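Local atomic coordinates of potential RNA-dependent RNA polymerase (Human picobirnavirus, PDB entry 5I62), a protein that probably acts as an RNA-dependent RNA polymerase in both transcription and replication of the double-stranded RNA genome of the virus, joining ribonucleoside triphosphates into RNA. Residues 53-58 against 457-462; 63-68 against 414-419; 34-39 against 445-450; 358-363 against 397-402. All blocks are in the same frame, centred on the assembly; numbering follows the deposited sequence.

Interaction 1 of 4, residues 53-58 against 457-462; sequences KKLVSI and HPLKEE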
# COMPACT_ATOMS: atom_id res chain seq x y z
N LYS A 53 26.91 -6.98 -13.50
CA LYS A 53 28.29 -7.42 -13.48
C LYS A 53 28.92 -7.28 -12.10
O LYS A 53 29.80 -8.06 -11.74
CB LYS A 53 29.13 -6.65 -14.49
CG LYS A 53 28.78 -6.89 -15.94
CD LYS A 53 29.71 -6.06 -16.82
CE LYS A 53 29.23 -6.01 -18.24
NZ LYS A 53 30.08 -5.10 -19.05
N LYS A 54 28.51 -6.27 -11.34
CA LYS A 54 29.03 -6.05 -10.00
C LYS A 54 28.14 -6.66 -8.90
O LYS A 54 28.66 -7.14 -7.89
CB LYS A 54 29.20 -4.56 -9.70
CG LYS A 54 29.01 -3.56 -10.70
CD LYS A 54 29.46 -2.19 -10.22
CE LYS A 54 28.99 -1.27 -11.30
NZ LYS A 54 29.37 0.01 -10.90
N LEU A 55 26.82 -6.66 -9.10
CA LEU A 55 25.91 -7.29 -8.14
C LEU A 55 26.30 -8.74 -7.91
O LEU A 55 26.36 -9.22 -6.77
CB LEU A 55 24.47 -7.22 -8.64
CG LEU A 55 23.42 -7.76 -7.67
CD1 LEU A 55 23.49 -7.00 -6.37
CD2 LEU A 55 22.02 -7.70 -8.27
N VAL A 56 26.63 -9.44 -9.00
CA VAL A 56 26.86 -10.88 -9.00
C VAL A 56 27.95 -11.28 -8.02
O VAL A 56 28.01 -12.44 -7.61
CB VAL A 56 27.16 -11.32 -10.44
CG1 VAL A 56 28.64 -11.10 -10.77
CG2 VAL A 56 26.73 -12.74 -10.68
N SER A 57 28.80 -10.34 -7.62
CA SER A 57 29.86 -10.59 -6.65
C SER A 57 29.34 -11.05 -5.28
O SER A 57 30.12 -11.61 -4.50
CB SER A 57 30.70 -9.33 -6.50
OG SER A 57 30.02 -8.33 -5.76
N ILE A 58 28.06 -10.82 -4.97
CA ILE A 58 27.54 -11.27 -3.67
C ILE A 58 27.01 -12.70 -3.70
O ILE A 58 26.62 -13.21 -2.65
CB ILE A 58 26.39 -10.39 -3.15
CG1 ILE A 58 25.19 -10.52 -4.09
CG2 ILE A 58 26.82 -8.95 -3.03
CD1 ILE A 58 23.93 -9.82 -3.65
N HIS A 457 21.91 -2.60 1.76
CA HIS A 457 22.41 -3.55 0.79
C HIS A 457 23.92 -3.68 0.95
O HIS A 457 24.60 -2.68 1.19
CB HIS A 457 22.05 -3.08 -0.62
CG HIS A 457 22.15 -4.13 -1.68
ND1 HIS A 457 23.35 -4.54 -2.21
CD2 HIS A 457 21.19 -4.81 -2.35
CE1 HIS A 457 23.13 -5.45 -3.15
NE2 HIS A 457 21.83 -5.63 -3.26
N PRO A 458 24.48 -4.88 0.83
CA PRO A 458 25.94 -5.03 0.95
C PRO A 458 26.72 -4.18 -0.04
O PRO A 458 27.85 -3.78 0.25
CB PRO A 458 26.16 -6.53 0.72
CG PRO A 458 24.94 -7.00 -0.02
CD PRO A 458 23.81 -6.16 0.53
N LEU A 459 26.14 -3.87 -1.21
CA LEU A 459 26.82 -3.13 -2.27
C LEU A 459 26.28 -1.72 -2.43
O LEU A 459 26.35 -1.14 -3.52
CB LEU A 459 26.72 -3.88 -3.59
CG LEU A 459 27.41 -5.24 -3.66
CD1 LEU A 459 27.20 -5.83 -5.04
CD2 LEU A 459 28.89 -5.10 -3.34
N LYS A 460 25.75 -1.13 -1.36
CA LYS A 460 25.07 0.15 -1.50
C LYS A 460 26.02 1.25 -1.95
O LYS A 460 25.62 2.16 -2.68
CB LYS A 460 24.40 0.53 -0.19
CG LYS A 460 25.36 0.65 0.95
CD LYS A 460 24.62 0.94 2.23
CE LYS A 460 25.57 0.95 3.41
NZ LYS A 460 25.06 1.85 4.47
N GLU A 461 27.29 1.19 -1.52
CA GLU A 461 28.23 2.25 -1.90
C GLU A 461 28.58 2.16 -3.38
O GLU A 461 28.66 3.18 -4.07
CB GLU A 461 29.50 2.18 -1.06
CG GLU A 461 29.28 2.35 0.43
CD GLU A 461 28.82 3.75 0.82
OE1 GLU A 461 28.78 4.66 -0.05
OE2 GLU A 461 28.47 3.95 2.01
N GLU A 462 28.83 0.94 -3.87
CA GLU A 462 29.03 0.74 -5.30
C GLU A 462 27.78 1.13 -6.07
O GLU A 462 27.86 1.76 -7.13
CB GLU A 462 29.41 -0.70 -5.60
CG GLU A 462 30.76 -1.14 -5.05
CD GLU A 462 30.72 -1.56 -3.58
OE1 GLU A 462 29.70 -1.32 -2.89
OE2 GLU A 462 31.72 -2.14 -3.10
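Leu459 lies against the chain at the C-terminal end of helix 44-55, and its CD1 does most of the touching. That methyl sits 3.5 Å from the carbonyl oxygen Lys54 O and 3.7 Å from Leu55 CA, and it also meets Ile58 CG2 and Ser57 OG. With CG anti to its own carbonyl carbon (chi1 -65°), Leu459 brings CG itself to 3.8 Å from Ile58 CG2. The two aliphatic side chains of Leu459 and Ile58 cross obliquely, and Ile58 CG2 also reaches Pro458 CG at 4.0 Å. Leu55 points CD1 at the edge of the His457 imidazole, 3.6 Å from CE1 and near the ring plane, with the two side chains at about a right angle.

The contact is van der Waals packing, without a hydrogen bond across it, between the chain at the end of one helix and the turn leading into another. His457 to Lys460 form a type I beta turn, with Leu459 in the N-cap position of helix 460-469. In RNA-dependent RNA polymerases the helices that follow the palm motifs build the thumb, so the contact probably joins N-terminal chain to the thumb.

Further out, polar bonds fix these surfaces. Leu459 N donates to His457 ND1 at 3.0 Å, nearly straight and in the imidazole plane, which sets the ring's rotation within the turn; NE2 bonds to Glu69 of helix 63-73. Lys54 O is gripped by two donors of Ser57, its backbone N and its OG, the latter 2.8 Å away and nearly along the C=O axis. Trp51, one turn before Leu55 in helix 44-55, also packs on Leu459 and Glu462.

Interaction 2 of 4, residues 63-68 against 414-419; sequences PTLMEF and VGVYST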
# COMPACT_ATOMS: atom_id res chain seq x y z
N PRO A 63 23.85 -16.15 -1.52
CA PRO A 63 23.13 -16.65 -2.70
C PRO A 63 21.62 -16.47 -2.65
O PRO A 63 21.01 -16.31 -3.71
CB PRO A 63 23.51 -18.14 -2.73
CG PRO A 63 23.79 -18.48 -1.32
CD PRO A 63 24.42 -17.24 -0.71
N THR A 64 20.99 -16.49 -1.47
CA THR A 64 19.56 -16.22 -1.45
C THR A 64 19.26 -14.74 -1.67
O THR A 64 18.16 -14.41 -2.12
CB THR A 64 18.89 -16.72 -0.15
OG1 THR A 64 19.29 -15.91 0.96
CG2 THR A 64 19.26 -18.18 0.12
N LEU A 65 20.21 -13.84 -1.37
CA LEU A 65 20.03 -12.44 -1.76
C LEU A 65 20.08 -12.29 -3.27
O LEU A 65 19.33 -11.49 -3.85
CB LEU A 65 21.07 -11.55 -1.09
CG LEU A 65 20.98 -10.05 -1.45
CD1 LEU A 65 19.60 -9.48 -1.15
CD2 LEU A 65 22.04 -9.24 -0.75
N MET A 66 20.97 -13.05 -3.92
CA MET A 66 21.03 -13.05 -5.38
C MET A 66 19.74 -13.60 -5.98
O MET A 66 19.25 -13.07 -6.98
CB MET A 66 22.24 -13.86 -5.85
CG MET A 66 22.49 -13.84 -7.37
SD MET A 66 22.75 -12.18 -8.08
CE MET A 66 23.97 -11.55 -6.97
N GLU A 67 19.18 -14.66 -5.39
CA GLU A 67 17.90 -15.18 -5.86
C GLU A 67 16.81 -14.13 -5.75
O GLU A 67 15.96 -14.00 -6.64
CB GLU A 67 17.48 -16.41 -5.07
CG GLU A 67 18.30 -17.63 -5.30
CD GLU A 67 18.37 -18.51 -4.05
OE1 GLU A 67 19.44 -19.10 -3.78
OE2 GLU A 67 17.35 -18.56 -3.32
N PHE A 68 16.78 -13.41 -4.62
CA PHE A 68 15.83 -12.33 -4.40
C PHE A 68 15.98 -11.25 -5.47
O PHE A 68 14.99 -10.81 -6.07
CB PHE A 68 16.05 -11.79 -2.99
CG PHE A 68 15.41 -10.45 -2.69
CD1 PHE A 68 14.08 -10.37 -2.31
CD2 PHE A 68 16.17 -9.30 -2.68
CE1 PHE A 68 13.51 -9.15 -1.98
CE2 PHE A 68 15.60 -8.07 -2.35
CZ PHE A 68 14.26 -8.01 -1.99
N VAL A 414 18.62 -6.42 9.28
CA VAL A 414 18.15 -5.28 8.50
C VAL A 414 17.60 -5.72 7.14
O VAL A 414 18.04 -6.71 6.56
CB VAL A 414 19.27 -4.23 8.31
CG1 VAL A 414 19.65 -3.61 9.65
CG2 VAL A 414 20.49 -4.88 7.67
N GLY A 415 16.63 -4.96 6.63
CA GLY A 415 15.98 -5.32 5.38
C GLY A 415 16.75 -4.80 4.17
O GLY A 415 17.09 -3.62 4.09
N VAL A 416 17.02 -5.69 3.22
CA VAL A 416 17.78 -5.35 2.03
C VAL A 416 16.79 -5.19 0.88
O VAL A 416 16.08 -6.13 0.51
CB VAL A 416 18.83 -6.42 1.71
CG1 VAL A 416 19.58 -6.04 0.41
CG2 VAL A 416 19.81 -6.58 2.89
N TYR A 417 16.76 -3.99 0.31
CA TYR A 417 15.95 -3.72 -0.87
C TYR A 417 16.73 -4.13 -2.12
O TYR A 417 17.95 -4.05 -2.16
CB TYR A 417 15.58 -2.25 -0.89
CG TYR A 417 14.47 -1.86 -1.84
CD1 TYR A 417 13.14 -1.88 -1.42
CD2 TYR A 417 14.75 -1.43 -3.12
CE1 TYR A 417 12.11 -1.50 -2.29
CE2 TYR A 417 13.75 -1.04 -3.99
CZ TYR A 417 12.43 -1.07 -3.57
OH TYR A 417 11.45 -0.69 -4.44
N SER A 418 16.00 -4.59 -3.13
CA SER A 418 16.64 -5.02 -4.37
C SER A 418 17.23 -3.83 -5.11
O SER A 418 16.50 -2.89 -5.46
CB SER A 418 15.64 -5.73 -5.26
OG SER A 418 16.17 -5.91 -6.56
N THR A 419 18.54 -3.87 -5.39
CA THR A 419 19.12 -2.85 -6.26
C THR A 419 18.55 -2.94 -7.67
O THR A 419 18.43 -1.93 -8.37
CB THR A 419 20.64 -2.95 -6.31
OG1 THR A 419 21.03 -4.27 -6.75
CG2 THR A 419 21.24 -2.67 -4.94
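Phe68 brings one corner of its ring, CE2 and CZ, up to the backbone of 416-418. CE2 lies 3.5 Å from the carbonyl oxygen Val416 O, which approaches the ring obliquely. Ser418 N, 3.6 Å from the same CE2, and Tyr417 C instead meet the ring at its edge, near its plane. Ser418 adds its CB, 3.7 Å from CE2. With CG anti to the backbone N (chi1 165°), the side chain leaves helix 63-73 toward residues 416-418, where its rim touches main-chain atoms more than side chains.

One turn earlier on the helix, Leu65 crosses Val416 at about a right angle. Its CD1 is 3.8 Å from Val416 CG1, and CD2 stands slightly farther from the same methyl.

The helix thus packs on the outermost strand of a three-stranded antiparallel sheet, in which Val416 is bonded through its backbone to Trp402 of the neighbouring strand 401-404. Trp402 also packs against both Leu65 and Val416. In polymerases of this family, the hairpin 395-404 that follows the palm's motif C is consistent with motif E, at the border of palm and thumb. Ser418 is the N-cap of helix 419-427, its OG bonding to Arg421 N and to Glu69 OE1, while Glu69 OE2 bonds to Thr419 OG1.

No hydrogen bond joins the two segments directly: the buried interface rests on van der Waals contact, methyl on methyl at Leu65 and ring edge on peptide atoms at Phe68, and a polar tie is made just beside it, by the carboxylate of Glu69.

Interaction 3 of 4, residues 34-39 against 445-450; sequences YRTPFY and LRYLSI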
# COMPACT_ATOMS: atom_id res chain seq x y z
N TYR A 34 7.12 5.96 -20.12
CA TYR A 34 7.83 7.15 -19.65
C TYR A 34 9.19 6.75 -19.09
O TYR A 34 9.28 6.07 -18.06
CB TYR A 34 7.02 7.91 -18.60
CG TYR A 34 5.75 8.49 -19.17
CD1 TYR A 34 5.70 8.90 -20.49
CD2 TYR A 34 4.62 8.64 -18.39
CE1 TYR A 34 4.55 9.43 -21.03
CE2 TYR A 34 3.46 9.16 -18.92
CZ TYR A 34 3.43 9.56 -20.24
OH TYR A 34 2.28 10.09 -20.78
N ARG A 35 10.25 7.18 -19.77
CA ARG A 35 11.62 6.92 -19.36
C ARG A 35 12.18 8.20 -18.76
O ARG A 35 11.96 9.29 -19.31
CB ARG A 35 12.40 6.46 -20.58
CG ARG A 35 13.84 6.15 -20.40
CD ARG A 35 14.15 4.73 -19.93
NE ARG A 35 15.59 4.60 -20.11
CZ ARG A 35 16.50 5.17 -19.33
NH1 ARG A 35 16.12 5.84 -18.23
NH2 ARG A 35 17.78 5.04 -19.62
N THR A 36 12.85 8.09 -17.62
CA THR A 36 13.47 9.25 -16.96
C THR A 36 14.78 9.59 -17.69
O THR A 36 15.24 8.86 -18.56
CB THR A 36 13.74 8.95 -15.48
OG1 THR A 36 14.80 7.99 -15.39
CG2 THR A 36 12.49 8.42 -14.75
N PRO A 37 15.42 10.71 -17.33
CA PRO A 37 16.75 11.01 -17.91
C PRO A 37 17.88 10.14 -17.37
O PRO A 37 19.02 10.29 -17.80
CB PRO A 37 16.98 12.48 -17.53
CG PRO A 37 15.69 13.00 -17.01
CD PRO A 37 14.92 11.82 -16.51
N PHE A 38 17.60 9.24 -16.43
CA PHE A 38 18.62 8.38 -15.85
C PHE A 38 19.30 7.54 -16.92
O PHE A 38 18.64 6.78 -17.63
CB PHE A 38 17.96 7.49 -14.79
CG PHE A 38 18.91 6.64 -14.01
CD1 PHE A 38 19.86 7.21 -13.17
CD2 PHE A 38 18.81 5.25 -14.06
CE1 PHE A 38 20.73 6.40 -12.43
CE2 PHE A 38 19.67 4.45 -13.32
CZ PHE A 38 20.63 5.03 -12.50
N TYR A 39 20.63 7.66 -17.03
CA TYR A 39 21.40 6.98 -18.07
C TYR A 39 20.77 7.16 -19.45
O TYR A 39 20.63 6.22 -20.23
CB TYR A 39 21.59 5.50 -17.74
CG TYR A 39 22.77 5.25 -16.82
CD1 TYR A 39 24.06 5.49 -17.27
CD2 TYR A 39 22.60 4.76 -15.53
CE1 TYR A 39 25.15 5.27 -16.46
CE2 TYR A 39 23.68 4.53 -14.70
CZ TYR A 39 24.96 4.80 -15.17
OH TYR A 39 26.05 4.58 -14.37
N LEU A 445 14.79 14.50 -6.24
CA LEU A 445 14.15 14.06 -5.01
C LEU A 445 13.57 12.66 -5.17
O LEU A 445 13.67 11.83 -4.26
CB LEU A 445 13.07 15.05 -4.59
CG LEU A 445 13.61 16.39 -4.09
CD1 LEU A 445 12.49 17.37 -3.94
CD2 LEU A 445 14.33 16.21 -2.76
N ARG A 446 12.97 12.37 -6.33
CA ARG A 446 12.45 11.03 -6.57
C ARG A 446 13.58 10.00 -6.58
O ARG A 446 13.48 8.95 -5.94
CB ARG A 446 11.66 10.98 -7.87
CG ARG A 446 11.06 9.60 -8.20
CD ARG A 446 10.27 9.63 -9.53
NE ARG A 446 9.83 8.29 -9.91
CZ ARG A 446 10.55 7.44 -10.63
NH1 ARG A 446 11.75 7.79 -11.06
NH2 ARG A 446 10.07 6.23 -10.90
N TYR A 447 14.68 10.30 -7.29
CA TYR A 447 15.85 9.41 -7.30
C TYR A 447 16.29 9.07 -5.88
O TYR A 447 16.58 7.90 -5.57
CB TYR A 447 17.03 10.05 -8.02
CG TYR A 447 16.95 10.19 -9.52
CD1 TYR A 447 16.06 9.44 -10.28
CD2 TYR A 447 17.80 11.09 -10.17
CE1 TYR A 447 16.03 9.58 -11.66
CE2 TYR A 447 17.77 11.23 -11.53
CZ TYR A 447 16.88 10.49 -12.28
OH TYR A 447 16.87 10.65 -13.65
N LEU A 448 16.41 10.09 -5.02
CA LEU A 448 16.91 9.86 -3.66
C LEU A 448 15.96 8.97 -2.87
O LEU A 448 16.40 8.09 -2.12
CB LEU A 448 17.12 11.18 -2.93
CG LEU A 448 18.13 12.14 -3.58
CD1 LEU A 448 18.21 13.44 -2.79
CD2 LEU A 448 19.49 11.48 -3.67
N SER A 449 14.66 9.21 -3.00
CA SER A 449 13.70 8.39 -2.27
C SER A 449 13.77 6.93 -2.71
O SER A 449 13.56 6.03 -1.88
CB SER A 449 12.30 8.96 -2.44
OG SER A 449 11.84 8.78 -3.77
N ILE A 450 14.06 6.68 -3.98
CA ILE A 450 14.23 5.30 -4.44
C ILE A 450 15.51 4.71 -3.87
O ILE A 450 15.51 3.62 -3.30
CB ILE A 450 14.21 5.22 -5.97
CG1 ILE A 450 12.83 5.59 -6.53
CG2 ILE A 450 14.64 3.82 -6.44
CD1 ILE A 450 12.84 5.95 -8.01
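Tyr447, on helix 441-451, drives its hydroxyl into the turn formed by Thr36, Pro37 and Phe38. This is an ST turn: Phe38 N donates to Thr36 OG1 at 3.2 Å with an N-H...acceptor angle of 155°. It follows the short strand 34-35, which pairs with strand 428-429 in a small antiparallel sheet; the helix it packs on probably belongs to the polymerase thumb.

The apolar and van der Waals contacts gather round the phenol oxygen. Tyr447 OH is 3.5 Å from Phe38 CB and 3.7 Å from Pro37 CD. Thr36 and Tyr447 slide past each other in opposite directions, with Thr36 OG1 near the plane of the phenol ring at its edge. The rings of Phe38 and Tyr447 meet obliquely, their centroids 5.8 Å apart and their planes at 58°. The other branch of Thr36, the methyl CG2, touches Arg446 NH1 at 3.8 Å.

The polar bonds lie within each segment or reach residues outside the two. Although Phe38 N is near Tyr447 OH, the angle is poor and no hydrogen bond forms; that N-H is directed to Thr36 OG1, which itself bonds to Leu426 O. Arg446 extends its chain from CG to NE, and NH2 bonds to Arg425 O and Met428 O, so the guanidinium is held to chain at the end of helix 419-427 and the strand after it. Arg35 also braces the turn: its NH1 and NH2 both bond to the single oxygen Phe38 O, each at 2.8 Å and close to the guanidinium plane.

Interaction 4 of 4, residues 358-363 against 397-402; sequences GDDGVL and TYLRRW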
# COMPACT_ATOMS: atom_id res chain seq x y z
N GLY A 358 -1.46 -5.24 5.62
CA GLY A 358 -2.30 -5.42 4.44
C GLY A 358 -2.27 -6.87 4.00
O GLY A 358 -2.52 -7.78 4.81
N ASP A 359 -1.90 -7.11 2.74
CA ASP A 359 -1.85 -8.45 2.20
C ASP A 359 -0.49 -9.12 2.36
O ASP A 359 -0.28 -10.20 1.80
CB ASP A 359 -2.26 -8.44 0.71
CG ASP A 359 -1.22 -7.80 -0.21
OD1 ASP A 359 -0.30 -7.11 0.28
OD2 ASP A 359 -1.34 -7.97 -1.44
N ASP A 360 0.43 -8.52 3.11
CA ASP A 360 1.78 -9.02 3.26
C ASP A 360 1.98 -9.60 4.66
O ASP A 360 1.60 -8.96 5.63
CB ASP A 360 2.82 -7.92 3.02
CG ASP A 360 3.97 -8.39 2.19
OD1 ASP A 360 4.78 -9.22 2.67
OD2 ASP A 360 4.04 -7.94 1.03
N GLY A 361 2.59 -10.77 4.75
CA GLY A 361 2.77 -11.41 6.04
C GLY A 361 4.03 -12.24 6.11
O GLY A 361 4.53 -12.75 5.10
N VAL A 362 4.54 -12.39 7.33
CA VAL A 362 5.65 -13.30 7.60
C VAL A 362 5.42 -13.86 9.00
O VAL A 362 5.09 -13.11 9.92
CB VAL A 362 7.01 -12.59 7.45
CG1 VAL A 362 7.14 -11.39 8.40
CG2 VAL A 362 8.14 -13.54 7.66
N LEU A 363 5.51 -15.18 9.14
CA LEU A 363 5.07 -15.77 10.40
C LEU A 363 5.76 -17.10 10.66
O LEU A 363 6.29 -17.75 9.76
CB LEU A 363 3.54 -15.97 10.42
CG LEU A 363 2.96 -17.16 9.65
CD1 LEU A 363 1.55 -17.49 10.15
CD2 LEU A 363 2.90 -16.87 8.15
N THR A 397 11.43 -12.82 3.11
CA THR A 397 11.15 -11.58 2.40
C THR A 397 9.86 -11.02 2.95
O THR A 397 8.91 -11.77 3.19
CB THR A 397 11.05 -11.80 0.88
OG1 THR A 397 10.04 -12.78 0.62
CG2 THR A 397 12.38 -12.30 0.32
N TYR A 398 9.84 -9.72 3.17
CA TYR A 398 8.69 -9.04 3.75
C TYR A 398 8.75 -7.61 3.27
O TYR A 398 9.81 -6.98 3.39
CB TYR A 398 8.71 -9.12 5.29
CG TYR A 398 7.55 -8.45 5.98
CD1 TYR A 398 6.24 -8.77 5.64
CD2 TYR A 398 7.76 -7.50 6.97
CE1 TYR A 398 5.17 -8.16 6.28
CE2 TYR A 398 6.69 -6.88 7.62
CZ TYR A 398 5.40 -7.22 7.26
OH TYR A 398 4.33 -6.63 7.90
N LEU A 399 7.65 -7.12 2.70
CA LEU A 399 7.56 -5.76 2.14
C LEU A 399 8.64 -5.51 1.10
O LEU A 399 9.21 -4.42 1.02
CB LEU A 399 7.62 -4.70 3.25
CG LEU A 399 6.58 -4.86 4.37
CD1 LEU A 399 6.72 -3.73 5.40
CD2 LEU A 399 5.16 -4.93 3.81
N ARG A 400 8.92 -6.54 0.30
CA ARG A 400 9.93 -6.50 -0.76
C ARG A 400 11.34 -6.20 -0.23
O ARG A 400 12.18 -5.66 -0.96
CB ARG A 400 9.55 -5.53 -1.87
CG ARG A 400 8.34 -6.00 -2.69
CD ARG A 400 8.06 -5.05 -3.85
NE ARG A 400 6.64 -4.94 -4.17
CZ ARG A 400 5.93 -5.89 -4.79
NH1 ARG A 400 6.51 -7.03 -5.15
NH2 ARG A 400 4.64 -5.69 -5.04
N ARG A 401 11.61 -6.58 1.02
CA ARG A 401 12.96 -6.54 1.57
C ARG A 401 13.38 -7.95 2.00
O ARG A 401 12.57 -8.69 2.57
CB ARG A 401 13.08 -5.63 2.79
CG ARG A 401 13.34 -4.18 2.48
CD ARG A 401 12.04 -3.49 2.31
NE ARG A 401 12.18 -2.03 2.18
CZ ARG A 401 11.21 -1.28 1.69
NH1 ARG A 401 10.10 -1.86 1.25
NH2 ARG A 401 11.35 0.05 1.60
N TRP A 402 14.64 -8.28 1.76
CA TRP A 402 15.23 -9.55 2.14
C TRP A 402 15.90 -9.42 3.49
O TRP A 402 16.54 -8.41 3.78
CB TRP A 402 16.24 -9.96 1.07
CG TRP A 402 17.13 -11.14 1.33
CD1 TRP A 402 16.90 -12.42 0.93
CD2 TRP A 402 18.42 -11.13 1.94
NE1 TRP A 402 17.97 -13.22 1.27
CE2 TRP A 402 18.91 -12.45 1.90
CE3 TRP A 402 19.21 -10.14 2.53
CZ2 TRP A 402 20.15 -12.81 2.43
CZ3 TRP A 402 20.44 -10.49 3.06
CH2 TRP A 402 20.90 -11.82 2.99
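Tyr398 lies flat between two aliphatic groups, Val362 on one face of its ring and its own neighbour Leu399 on the other. Its setting joins two hallmarks of the RNA-dependent RNA polymerase palm: the Gly-Asp-Asp sequence of motif C, at the turn between strands 355-357 and 360-363, and a hairpin consistent with motif E, whose strands 395-398 and 401-404 are linked by a type I' turn from Tyr398 to Arg401.

Val362 and Tyr398 cross at about a right angle. The methyl CG1 of Val362 stands over the ring in a CH-pi contact, 4.0 Å from the centroid and 20° off the normal, displaced toward CG, which it approaches to 3.8 Å. Its placement follows from chi1 of 59°, which sets CG1 between the backbone N and the carbonyl carbon. On the opposite face Leu399 CG sits over the ring centre, 3.7 Å above the plane.

Asp360 comes in from the side of CD1 and CE1. Its carboxylate plane is turned 72° from the ring, with OD1 3.3 Å from Tyr398 CD1 in an oblique approach. The CB of Asp360 meets Leu399 CD2 at 3.9 Å, so the aspartate touches both residues without a hydrogen bond to either. Gly361 places its backbone N at the ring edge. Val240 of helix 237-250 and Gln355 and Leu357 of strand 355-357 pack on Tyr398 as well.

Within the hairpin, Arg401 NH1 donates to the carbonyl oxygen Leu399 O at 2.7 Å, with that oxygen lying in the guanidinium plane.

Overall arrangement
From the N terminus, residues 34-39 pair with 445-450 (interaction 3), and residues 53-58 then reach past that partner to 457-462, so interactions 1 and 3 cross along the chain. Residues 63-68 turn back to 414-419, nesting interaction 2 inside both loops, and interaction 4 closes the short innermost loop from 358-363 to 397-402. Interactions 1 and 2 touch, with Ile58 and Leu55 against Met66 and His457 against Thr419. Interactions 2 and 4 touch and meet on one sheet, through strands 416-417 and 401-404. The contacts thereby run from the palm, through the probable motif E hairpin, to N-terminal helices and the probable thumb; interaction 3 touches none of the others.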